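Local coordinates for inositol monophosphatase (Zymomonas mobilis, PDB 4N81) that hydrolyses phosphate monoesters such as inositol monophosphate, probably with magnesium as its cofactor, at the interface of chains A and B. Residues are numbered along the deposited sequence; one frame, centred on the assembly and turned at random. Chains: chain A/B, Inositol monophosphatase.

The interface of chains A and B. Residues chain A 98, 183-184; chain B 98, 158, 183-184.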
# COMPACT_ATOMS: atom_id res chain seq x y z
N ARG A 98 -3.28 -3.12 6.47
CA ARG A 98 -2.99 -3.18 5.03
C ARG A 98 -2.63 -4.55 4.54
O ARG A 98 -1.82 -5.23 5.17
CB ARG A 98 -1.78 -2.30 4.69
CG ARG A 98 -2.02 -0.79 5.10
CD ARG A 98 -0.70 -0.02 4.81
NE ARG A 98 -0.93 1.45 4.82
CZ ARG A 98 -0.09 2.29 4.21
NH1 ARG A 98 0.98 1.80 3.56
NH2 ARG A 98 -0.33 3.59 4.24
N LEU A 183 5.75 4.54 -2.03
CA LEU A 183 6.22 4.28 -0.68
C LEU A 183 5.38 3.24 0.04
O LEU A 183 4.21 3.05 -0.28
CB LEU A 183 6.18 5.61 0.12
CG LEU A 183 7.13 6.68 -0.48
CD1 LEU A 183 6.88 8.00 0.26
CD2 LEU A 183 8.61 6.22 -0.35
N GLY A 184 5.98 2.57 1.01
CA GLY A 184 5.33 1.50 1.79
C GLY A 184 5.38 0.19 1.03
O GLY A 184 5.49 0.17 -0.20
N ARG B 98 -0.74 -1.12 -7.78
CA ARG B 98 -1.25 -1.29 -6.41
C ARG B 98 -2.73 -1.10 -6.29
O ARG B 98 -3.28 -0.14 -6.83
CB ARG B 98 -0.63 -0.24 -5.48
CG ARG B 98 0.95 -0.34 -5.45
CD ARG B 98 1.46 0.82 -4.56
NE ARG B 98 2.88 0.62 -4.19
CZ ARG B 98 3.42 1.22 -3.12
NH1 ARG B 98 2.66 2.03 -2.37
NH2 ARG B 98 4.70 1.01 -2.82
N THR B 158 0.41 10.06 2.12
CA THR B 158 0.75 9.37 0.86
C THR B 158 2.26 9.48 0.60
O THR B 158 2.91 8.48 0.27
CB THR B 158 -0.05 9.96 -0.34
OG1 THR B 158 -1.44 9.66 -0.13
CG2 THR B 158 0.43 9.29 -1.64
N LEU B 183 3.16 4.84 4.93
CA LEU B 183 3.26 5.71 3.77
C LEU B 183 2.56 5.13 2.55
O LEU B 183 2.40 3.92 2.44
CB LEU B 183 4.76 5.92 3.45
CG LEU B 183 5.52 6.64 4.60
CD1 LEU B 183 7.02 6.63 4.27
CD2 LEU B 183 4.97 8.09 4.78
N GLY B 184 2.16 6.00 1.64
CA GLY B 184 1.44 5.63 0.42
C GLY B 184 -0.04 5.43 0.70
O GLY B 184 -0.43 5.16 1.85
O HOH W 1 3.45 6.71 -2.28
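Near the two-fold axis of the A–B interface in this inositol monophosphatase superfamily member, the ends of strand 180-183 from both chains come together, where the guanidinium of A:Arg98 reaches the backbone of B:Leu183 and B:Gly184 and B:Arg98 does the same in return. A:Arg98 NH1 donates to the carbonyl B:Leu183 O at 2.8 Å in a fairly straight bond, 163° at the hydrogen. The oxygen lies in the guanidinium plane, but the donor sits above the carbonyl plane, 36° out of it, and so misses the lone pairs. A:Arg98 NH2 adds a weak, bent bond to B:Gly184 O at 2.9 Å and a second weak, longer bond to B:Leu183 O at 3.3 Å, so one guanidinium reaches two successive carbonyls, the second only weakly. CB, CG, CD and NE run out extended (chi3 165°), which carries the guanidinium far enough from its loop to meet the partner's strand end. The two arginines, probably both positively charged, keep A:Arg98 NH1 and B:Arg98 NH1 6.2 Å apart; the carbonyls they bind probably ease this proximity. Between the strand ends the leucines meet by their first side-chain carbons, A:Leu183 CB lying 3.6 Å from B:Leu183 CB. A:Leu183 CD1 passes alongside B:Thr158, 4.0 Å from its carbonyl O. Water 1 links the same pair through the backbone, 3.2 Å from A:Leu183 N and within hydrogen-bonding distance of B:Thr158 O. The pairing may be the biological dimer, though crystal contacts could also produce it.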